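Local atomic coordinates of HP0420 homologue (Helicobacter felis, PDB entry 3LWG), a protein that is of unknown function but adopts a hotdog fold, a fold used by many thioesterases and dehydratases acting on acyl thioesters. Residues B[72-77]-B[130-135]; B[39-44]-B[95-100]; B[17-22]-B[64-69]. All blocks are in the same frame, centred on the assembly; numbering follows the deposited sequence.

Interaction 1 of 3, residues B[72-77]-B[130-135]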
loop_
_atom_site.group_PDB
_atom_site.type_symbol
_atom_site.label_atom_id
_atom_site.label_comp_id
_atom_site.label_asym_id
_atom_site.label_seq_id
_atom_site.Cartn_x
_atom_site.Cartn_y
_atom_site.Cartn_z
ATOM N N LEU B 72 13.904 7.187 -3.877
ATOM C CA LEU B 72 14.104 8.635 -3.841
ATOM C C LEU B 72 14.877 9.068 -2.590
ATOM O O LEU B 72 15.716 9.973 -2.650
ATOM C CB LEU B 72 12.750 9.361 -3.930
ATOM C CG LEU B 72 12.729 10.885 -3.955
ATOM C CD1 LEU B 72 13.369 11.257 -5.249
ATOM C CD2 LEU B 72 11.269 11.460 -3.928
ATOM N N ASN B 73 14.568 8.439 -1.457
ATOM C CA ASN B 73 15.193 8.697 -0.168
ATOM C C ASN B 73 15.324 10.217 0.136
ATOM O O ASN B 73 16.432 10.668 0.483
ATOM C CB ASN B 73 16.584 8.023 -0.076
ATOM C CG ASN B 73 17.114 7.964 1.334
ATOM O OD1 ASN B 73 18.378 7.902 1.567
ATOM N ND2 ASN B 73 16.210 7.952 2.291
ATOM N N LYS B 74 14.230 10.960 -0.002
ATOM C CA LYS B 74 14.212 12.388 0.341
ATOM C C LYS B 74 13.503 12.646 1.686
ATOM O O LYS B 74 12.370 12.239 1.886
ATOM C CB LYS B 74 13.513 13.216 -0.748
ATOM C CG LYS B 74 14.260 13.386 -2.063
ATOM C CD LYS B 74 15.664 13.941 -1.802
ATOM C CE LYS B 74 16.411 14.216 -3.128
ATOM N NZ LYS B 74 15.430 14.697 -4.176
ATOM N N LYS B 75 14.148 13.365 2.599
ATOM C CA LYS B 75 13.478 13.745 3.833
ATOM C C LYS B 75 12.179 14.481 3.523
ATOM O O LYS B 75 12.052 15.206 2.512
ATOM C CB LYS B 75 14.352 14.686 4.670
ATOM C CG LYS B 75 15.801 14.652 4.271
ATOM C CD LYS B 75 16.446 16.063 4.374
ATOM C CE LYS B 75 17.843 16.045 3.775
ATOM N NZ LYS B 75 18.765 15.267 4.678
ATOM N N ASN B 76 11.205 14.269 4.380
ATOM C CA ASN B 76 9.931 14.948 4.250
ATOM C C ASN B 76 9.168 14.584 2.986
ATOM O O ASN B 76 8.451 15.414 2.417
ATOM C CB ASN B 76 10.145 16.464 4.285
ATOM C CG ASN B 76 10.710 16.943 5.586
ATOM O OD1 ASN B 76 10.930 16.188 6.526
ATOM N ND2 ASN B 76 10.936 18.235 5.654
ATOM N N SER B 77 9.253 13.325 2.573
ATOM C CA SER B 77 8.554 12.929 1.353
ATOM C C SER B 77 7.385 12.015 1.716
ATOM O O SER B 77 7.406 11.338 2.762
ATOM C CB SER B 77 9.515 12.192 0.373
ATOM O OG SER B 77 10.140 11.099 1.010
ATOM N N ILE B 130 5.547 10.811 -5.678
ATOM C CA ILE B 130 6.001 11.164 -4.351
ATOM C C ILE B 130 6.196 12.671 -4.328
ATOM O O ILE B 130 6.781 13.240 -5.252
ATOM C CB ILE B 130 7.327 10.474 -4.022
ATOM C CG1 ILE B 130 7.111 8.961 -3.927
ATOM C CG2 ILE B 130 7.917 11.026 -2.690
ATOM C CD1 ILE B 130 8.372 8.143 -3.567
ATOM N N LEU B 131 5.722 13.284 -3.261
ATOM C CA LEU B 131 5.872 14.715 -3.082
ATOM C C LEU B 131 6.812 14.969 -1.919
ATOM O O LEU B 131 6.835 14.204 -0.967
ATOM C CB LEU B 131 4.506 15.329 -2.778
ATOM C CG LEU B 131 3.503 15.231 -3.919
ATOM C CD1 LEU B 131 2.128 15.745 -3.430
ATOM C CD2 LEU B 131 3.969 15.997 -5.139
ATOM N N VAL B 132 7.574 16.068 -2.003
ATOM C CA VAL B 132 8.501 16.469 -0.944
ATOM C C VAL B 132 8.048 17.807 -0.375
ATOM O O VAL B 132 7.785 18.751 -1.142
ATOM C CB VAL B 132 9.892 16.670 -1.506
ATOM C CG1 VAL B 132 10.883 17.052 -0.377
ATOM C CG2 VAL B 132 10.348 15.393 -2.227
ATOM N N PHE B 133 7.916 17.864 0.950
ATOM C CA PHE B 133 7.404 19.058 1.643
ATOM C C PHE B 133 8.430 19.787 2.491
ATOM O O PHE B 133 9.425 19.224 2.908
ATOM C CB PHE B 133 6.234 18.669 2.539
ATOM C CG PHE B 133 5.078 18.149 1.770
ATOM C CD1 PHE B 133 4.927 16.786 1.553
ATOM C CD2 PHE B 133 4.168 19.016 1.217
ATOM C CE1 PHE B 133 3.854 16.318 0.832
ATOM C CE2 PHE B 133 3.094 18.532 0.492
ATOM C CZ PHE B 133 2.946 17.189 0.305
ATOM N N GLU B 134 8.153 21.060 2.761
ATOM C CA GLU B 134 9.078 21.863 3.541
ATOM C C GLU B 134 8.812 21.776 5.051
ATOM O O GLU B 134 9.741 21.901 5.839
ATOM C CB GLU B 134 9.125 23.316 3.040
ATOM C CG GLU B 134 7.856 24.142 3.236
ATOM C CD GLU B 134 8.168 25.619 3.621
ATOM O OE1 GLU B 134 9.188 26.185 3.139
ATOM O OE2 GLU B 134 7.392 26.204 4.421
ATOM N N LYS B 135 7.569 21.532 5.456
ATOM C CA LYS B 135 7.232 21.545 6.894
ATOM C C LYS B 135 6.847 20.166 7.402
ATOM O O LYS B 135 6.304 19.346 6.639
ATOM C CB LYS B 135 6.067 22.492 7.187
ATOM C CG LYS B 135 6.269 23.919 6.706
ATOM C CD LYS B 135 4.957 24.645 6.762
ATOM C CE LYS B 135 4.898 25.800 5.769
ATOM N NZ LYS B 135 3.622 26.567 5.940
#

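Interaction 2 of 3, residues B[39-44]-B[95-100]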
loop_
_atom_site.group_PDB
_atom_site.type_symbol
_atom_site.label_atom_id
_atom_site.label_comp_id
_atom_site.label_asym_id
_atom_site.label_seq_id
_atom_site.Cartn_x
_atom_site.Cartn_y
_atom_site.Cartn_z
ATOM N N THR B 39 15.745 -1.861 -3.588
ATOM C CA THR B 39 15.174 -3.184 -3.657
ATOM C C THR B 39 14.742 -3.579 -2.244
ATOM O O THR B 39 15.487 -3.402 -1.278
ATOM C CB THR B 39 16.207 -4.210 -4.183
ATOM O OG1 THR B 39 16.374 -4.002 -5.584
ATOM C CG2 THR B 39 15.671 -5.653 -3.968
ATOM N N VAL B 40 13.537 -4.146 -2.131
ATOM C CA VAL B 40 13.079 -4.722 -0.873
ATOM C C VAL B 40 12.558 -6.117 -1.226
ATOM O O VAL B 40 12.200 -6.363 -2.400
ATOM C CB VAL B 40 11.930 -3.849 -0.171
ATOM C CG1 VAL B 40 12.408 -2.395 0.018
ATOM C CG2 VAL B 40 10.565 -3.870 -0.987
ATOM N N CYS B 41 12.504 -7.008 -0.247
ATOM C CA CYS B 41 12.097 -8.391 -0.499
ATOM C C CYS B 41 10.994 -8.765 0.466
ATOM O O CYS B 41 11.170 -8.653 1.690
ATOM C CB CYS B 41 13.299 -9.342 -0.356
ATOM S SG CYS B 41 12.837 -11.063 -0.810
ATOM N N LEU B 42 9.828 -9.138 -0.073
ATOM C CA LEU B 42 8.698 -9.532 0.783
ATOM C C LEU B 42 8.595 -11.063 0.728
ATOM O O LEU B 42 8.457 -11.621 -0.339
ATOM C CB LEU B 42 7.406 -8.945 0.234
ATOM C CG LEU B 42 6.105 -9.552 0.795
ATOM C CD1 LEU B 42 6.016 -9.173 2.221
ATOM C CD2 LEU B 42 4.935 -8.941 0.011
ATOM N N THR B 43 8.633 -11.718 1.877
ATOM C CA THR B 43 8.277 -13.150 1.908
ATOM C C THR B 43 6.986 -13.185 2.720
ATOM O O THR B 43 7.030 -12.994 3.930
ATOM C CB THR B 43 9.350 -13.962 2.625
ATOM O OG1 THR B 43 10.592 -13.797 1.933
ATOM C CG2 THR B 43 8.963 -15.440 2.680
ATOM N N PRO B 44 5.832 -13.329 2.047
ATOM C CA PRO B 44 4.582 -13.125 2.778
ATOM C C PRO B 44 4.410 -14.106 3.913
ATOM O O PRO B 44 4.754 -15.301 3.773
ATOM C CB PRO B 44 3.494 -13.342 1.702
ATOM C CG PRO B 44 4.193 -12.979 0.408
ATOM C CD PRO B 44 5.590 -13.540 0.615
ATOM N N GLU B 95 9.023 -15.599 -2.336
ATOM C CA GLU B 95 9.872 -14.386 -2.216
ATOM C C GLU B 95 9.675 -13.428 -3.361
ATOM O O GLU B 95 9.967 -13.777 -4.537
ATOM C CB GLU B 95 11.347 -14.790 -2.236
ATOM C CG GLU B 95 11.827 -15.473 -0.976
ATOM C CD GLU B 95 13.360 -15.535 -0.924
ATOM O OE1 GLU B 95 14.014 -15.196 -1.953
ATOM O OE2 GLU B 95 13.889 -15.924 0.147
ATOM N N ILE B 96 9.275 -12.193 -3.057
ATOM C CA ILE B 96 9.011 -11.250 -4.117
ATOM C C ILE B 96 9.998 -10.099 -3.961
ATOM O O ILE B 96 10.007 -9.435 -2.923
ATOM C CB ILE B 96 7.562 -10.657 -4.035
ATOM C CG1 ILE B 96 6.513 -11.814 -3.838
ATOM C CG2 ILE B 96 7.261 -9.758 -5.278
ATOM C CD1 ILE B 96 6.415 -12.825 -5.065
ATOM N N TYR B 97 10.765 -9.833 -5.013
ATOM C CA TYR B 97 11.691 -8.720 -4.952
ATOM C C TYR B 97 11.043 -7.544 -5.616
ATOM O O TYR B 97 10.585 -7.674 -6.744
ATOM C CB TYR B 97 12.968 -9.065 -5.715
ATOM C CG TYR B 97 13.843 -9.969 -4.894
ATOM C CD1 TYR B 97 14.757 -9.434 -4.047
ATOM C CD2 TYR B 97 13.685 -11.344 -4.929
ATOM C CE1 TYR B 97 15.572 -10.230 -3.274
ATOM C CE2 TYR B 97 14.493 -12.154 -4.168
ATOM C CZ TYR B 97 15.423 -11.578 -3.336
ATOM O OH TYR B 97 16.230 -12.342 -2.543
ATOM N N PHE B 98 10.965 -6.417 -4.908
ATOM C CA PHE B 98 10.434 -5.198 -5.531
ATOM C C PHE B 98 11.606 -4.244 -5.817
ATOM O O PHE B 98 12.317 -3.811 -4.881
ATOM C CB PHE B 98 9.467 -4.496 -4.573
ATOM C CG PHE B 98 8.180 -5.263 -4.351
ATOM C CD1 PHE B 98 7.041 -4.950 -5.107
ATOM C CD2 PHE B 98 8.133 -6.311 -3.420
ATOM C CE1 PHE B 98 5.797 -5.696 -4.918
ATOM C CE2 PHE B 98 6.926 -7.040 -3.182
ATOM C CZ PHE B 98 5.754 -6.749 -3.941
ATOM N N ASN B 99 11.770 -3.905 -7.092
ATOM C CA ASN B 99 12.877 -3.062 -7.550
ATOM C C ASN B 99 12.258 -1.729 -8.009
ATOM O O ASN B 99 11.490 -1.693 -8.992
ATOM C CB ASN B 99 13.634 -3.742 -8.700
ATOM C CG ASN B 99 14.121 -5.138 -8.334
ATOM O OD1 ASN B 99 14.748 -5.340 -7.288
ATOM N ND2 ASN B 99 13.799 -6.131 -9.186
ATOM N N ALA B 100 12.643 -0.654 -7.313
ATOM C CA ALA B 100 12.177 0.699 -7.577
ATOM C C ALA B 100 13.271 1.495 -8.263
ATOM O O ALA B 100 14.419 1.388 -7.887
ATOM C CB ALA B 100 11.841 1.426 -6.265
#

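Interaction 3 of 3, residues B[17-22]-B[64-69]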
loop_
_atom_site.group_PDB
_atom_site.type_symbol
_atom_site.label_atom_id
_atom_site.label_comp_id
_atom_site.label_asym_id
_atom_site.label_seq_id
_atom_site.Cartn_x
_atom_site.Cartn_y
_atom_site.Cartn_z
ATOM N N LEU B 17 16.496 8.166 5.027
ATOM C CA LEU B 17 15.964 9.405 5.558
ATOM C C LEU B 17 14.444 9.273 5.644
ATOM O O LEU B 17 13.755 10.204 6.126
ATOM C CB LEU B 17 16.339 10.581 4.622
ATOM C CG LEU B 17 17.868 10.778 4.475
ATOM C CD1 LEU B 17 18.216 12.017 3.587
ATOM C CD2 LEU B 17 18.496 10.916 5.865
ATOM N N VAL B 18 13.924 8.141 5.145
ATOM C CA VAL B 18 12.481 7.964 5.048
ATOM C C VAL B 18 12.079 6.659 5.760
ATOM O O VAL B 18 12.926 5.802 6.069
ATOM C CB VAL B 18 12.023 7.837 3.573
ATOM C CG1 VAL B 18 12.301 9.131 2.795
ATOM C CG2 VAL B 18 12.668 6.602 2.905
ATOM N N CYS B 19 10.780 6.507 5.942
ATOM C CA CYS B 19 10.186 5.331 6.600
ATOM C C CYS B 19 10.808 5.032 7.955
ATOM O O CYS B 19 11.003 3.876 8.327
ATOM C CB CYS B 19 10.255 4.112 5.684
ATOM S SG CYS B 19 9.182 4.296 4.236
ATOM N N THR B 20 11.014 6.096 8.713
ATOM C CA THR B 20 11.674 6.066 9.994
ATOM C C THR B 20 10.927 5.224 11.056
ATOM O O THR B 20 11.570 4.698 11.964
ATOM C CB THR B 20 11.911 7.520 10.481
ATOM O OG1 THR B 20 10.656 8.135 10.846
ATOM C CG2 THR B 20 12.524 8.329 9.338
ATOM N N ARG B 21 9.599 5.080 10.944
ATOM C CA ARG B 21 8.850 4.275 11.922
ATOM C C ARG B 21 8.363 2.958 11.335
ATOM O O ARG B 21 7.615 2.248 11.998
ATOM C CB ARG B 21 7.618 5.034 12.433
ATOM C CG ARG B 21 7.929 6.343 13.187
ATOM C CD ARG B 21 8.383 6.002 14.617
ATOM N NE ARG B 21 7.365 5.311 15.395
ATOM C CZ ARG B 21 6.365 5.880 16.084
ATOM N NH1 ARG B 21 6.199 7.198 16.133
ATOM N NH2 ARG B 21 5.511 5.099 16.738
ATOM N N LEU B 22 8.743 2.652 10.092
ATOM C CA LEU B 22 8.179 1.471 9.414
ATOM C C LEU B 22 8.776 0.166 9.946
ATOM O O LEU B 22 10.000 -0.022 9.928
ATOM C CB LEU B 22 8.369 1.568 7.921
ATOM C CG LEU B 22 7.678 0.463 7.121
ATOM C CD1 LEU B 22 6.178 0.445 7.336
ATOM C CD2 LEU B 22 8.033 0.648 5.616
ATOM N N ALA B 64 5.826 -2.433 -2.252
ATOM C CA ALA B 64 6.234 -1.604 -3.394
ATOM C C ALA B 64 6.375 -0.133 -2.942
ATOM O O ALA B 64 7.283 0.588 -3.366
ATOM C CB ALA B 64 5.213 -1.727 -4.531
ATOM N N SER B 65 5.474 0.318 -2.078
ATOM C CA SER B 65 5.503 1.718 -1.594
ATOM C C SER B 65 6.787 1.999 -0.845
ATOM O O SER B 65 7.417 3.073 -0.988
ATOM C CB SER B 65 4.316 2.016 -0.631
ATOM O OG SER B 65 3.083 1.877 -1.290
ATOM N N PHE B 66 7.157 1.046 -0.000
ATOM C CA PHE B 66 8.428 1.162 0.765
ATOM C C PHE B 66 9.631 1.253 -0.223
ATOM O O PHE B 66 10.437 2.164 -0.125
ATOM C CB PHE B 66 8.534 -0.063 1.662
ATOM C CG PHE B 66 9.778 -0.144 2.512
ATOM C CD1 PHE B 66 10.393 0.995 3.039
ATOM C CD2 PHE B 66 10.259 -1.386 2.849
ATOM C CE1 PHE B 66 11.532 0.850 3.895
ATOM C CE2 PHE B 66 11.357 -1.560 3.701
ATOM C CZ PHE B 66 11.999 -0.440 4.206
ATOM N N ALA B 67 9.737 0.324 -1.189
ATOM C CA ALA B 67 10.832 0.431 -2.174
ATOM C C ALA B 67 10.812 1.820 -2.848
ATOM O O ALA B 67 11.853 2.425 -3.046
ATOM C CB ALA B 67 10.717 -0.676 -3.239
ATOM N N ALA B 68 9.620 2.309 -3.211
ATOM C CA ALA B 68 9.549 3.560 -4.007
ATOM C C ALA B 68 10.116 4.712 -3.144
ATOM O O ALA B 68 10.963 5.501 -3.568
ATOM C CB ALA B 68 8.119 3.855 -4.435
ATOM N N LEU B 69 9.661 4.789 -1.908
ATOM C CA LEU B 69 10.191 5.793 -0.996
ATOM C C LEU B 69 11.714 5.737 -0.785
ATOM O O LEU B 69 12.411 6.781 -0.755
ATOM C CB LEU B 69 9.426 5.773 0.341
ATOM C CG LEU B 69 8.052 6.480 0.348
ATOM C CD1 LEU B 69 7.227 6.092 1.591
ATOM C CD2 LEU B 69 8.149 8.059 0.219
#

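Interaction 1 of 3, residues B[72-77]-B[130-135]
Asn76 and Phe133 carry the polar half of this contact, where the loop leaving helix 57-72 meets the end of strand 121-132. The backbone N of Phe133 donates to Asn76 O over 2.9 Å with an N-H...O angle of 172°, a nearly straight bond. A second, longer bond comes from the side chain: Asn76 ND2 reaches Phe133 O at 3.3 Å, the acceptor lying close to the plane of the amide. The torsion of Asn76 (chi1 -63°) sets the amide beside its own backbone N and turned to the Phe133 carbonyl, while OD1 takes a hydrogen bond from Arg136. Both ends of the amide are thus engaged, which fixes its rotation.

One step further, Ser77 and Val132 form an antiparallel non-hydrogen-bonded pair with CA atoms 4.2 Å apart. Here the backbones meet through a CA-H...O contact, Ser77 CA to Leu131 O at 3.2 Å. The hydroxyl of Ser77 turns back within its own segment, donating to Lys74 O over 2.7 Å in the carbonyl plane and bridging the ends of the type II turn Lys74-Ser77.

The apolar group centres on Ile130. Leu72 CD2 meets Ile130 CG2 at 3.6 Å, the two side chains running antiparallel past one another, and Ser77 CB touches the same methyl. Leu69 of helix 57-72 also packs on Ile130. Separately, Val132 CG1 lies beside a turn carbonyl, 3.6 Å from Lys75 O.

The Phe133-Asn76 backbone bond and the Ser77-Val132 pair set the register, which the Leu131-Leu78 backbone bond continues. Directional backbone and amide bonds therefore hold the turn to the strand end, and the buried Leu72-Ile130 contact packs the end of helix 57-72 on the strand.

Interaction 2 of 3, residues B[39-44]-B[95-100]
Two neighbouring antiparallel strands of the hotdog sheet, 37-42 and 96-105, meet here, the axes of the short segments 4.7 Å apart at closest approach, with 158° between their N-to-C directions. Val40 with Phe98 and Leu42 with Ile96 are hydrogen-bonded pairs, each joined by two backbone bonds; Phe98 N to Val40 O measures 2.8 Å and Leu42 N to Ile96 O 2.9 Å.

One face carries Thr39, Cys41, Tyr97 and Asn99. Cys41 SG sits over a face of the Tyr97 ring, 3.8 Å from its centroid and 15° off the normal; chi1 of -175° swings the sulfur away from its own backbone N and onto the ring. Thr39 CG2 instead meets the edge of that ring in plane, 3.9 Å from Tyr97 CD1. Thr39 and Asn99 run abreast, and Thr39 OG1 donates to Asn99 OD1 over 2.7 Å, the donor standing slightly out of the carbonyl plane.

The other face is apolar and buried. Val40 CG2 packs 3.8 Å from Phe98 CB, whereas Leu42 CB reaches the edge of the Phe98 ring at CE2, 3.9 Å away. Helix 57-72 packs on this side, with Phe66 against Val40 and Ala63 and Ala64 against Phe98.

An antiparallel sheet whose apolar face wraps a central helix is the hallmark of the hotdog fold.

Interaction 3 of 3, residues B[17-22]-B[64-69]
Leu22 and Cys19 pack on Phe66 of the central helix of the hotdog fold, 57-72, bringing the loop that precedes strand 29-34 against the helix. The evidence for close packing is at the ring. Leu22 CD2 lies over one face of Phe66, 3.8 Å from the centroid and 21° off the normal, a CH-pi contact displaced toward the rim; its nearest ring atom is Phe66 CD1 at 3.5 Å. The leucine crosses the phenylalanine side chain at a slant.

Cys19 wedges between two residues three apart on the helix. Its SG is 3.7 Å from Phe66 CD1 and equally 3.7 Å from Leu69 CD1. The approach to the ring is oblique, 71° off the normal, and therefore differs from that of the leucine methyl. With chi1 at -68°, the sulfur sits beside its own backbone N and reaches into the groove between the two helix side chains. The backbone of Cys19 begins a type I turn closed by Leu22 N bonding to Cys19 O.

The contact thins away from this cluster. Exposed Thr20, inside the turn, does not touch 64-69. Polar groups of the turn are spent on the second subunit: Arg21 forms salt bridges with its Asp52 and Glu46, and the backbone N atoms of Cys19 and Thr20 donate to its Glu51. Leu22 touches both Phe66 and His56 of that subunit.

No hydrogen bond links the two segments. At the looser Val18 end the side chains come no closer than 4.2 Å, Val18 CG2 to Leu69 CB, although the same methyl rests 3.7 Å from Leu69 O.

Interaction 3 is the most buried of the three and the nearest to the chain's centre, and it relies mainly on apolar, CH-pi and sulfur contacts, without a hydrogen bond; interactions 1 and 2 lie on opposite sides of that centre, about 23 Å apart between centres, and are partly buried. Both reach the same sheet, but interaction 2 is a regular strand ladder, whereas interaction 1 joins a turn to a strand end. Helix 57-72 ties them together: Ala100 of interaction 2 packs on its Ala67 and Ala68, its last residue, Leu72, opens interaction 1, and Val18 of interaction 3 packs against Ser77 of interaction 1. Interaction 3 also reaches the second subunit, whereas interaction 2 does not.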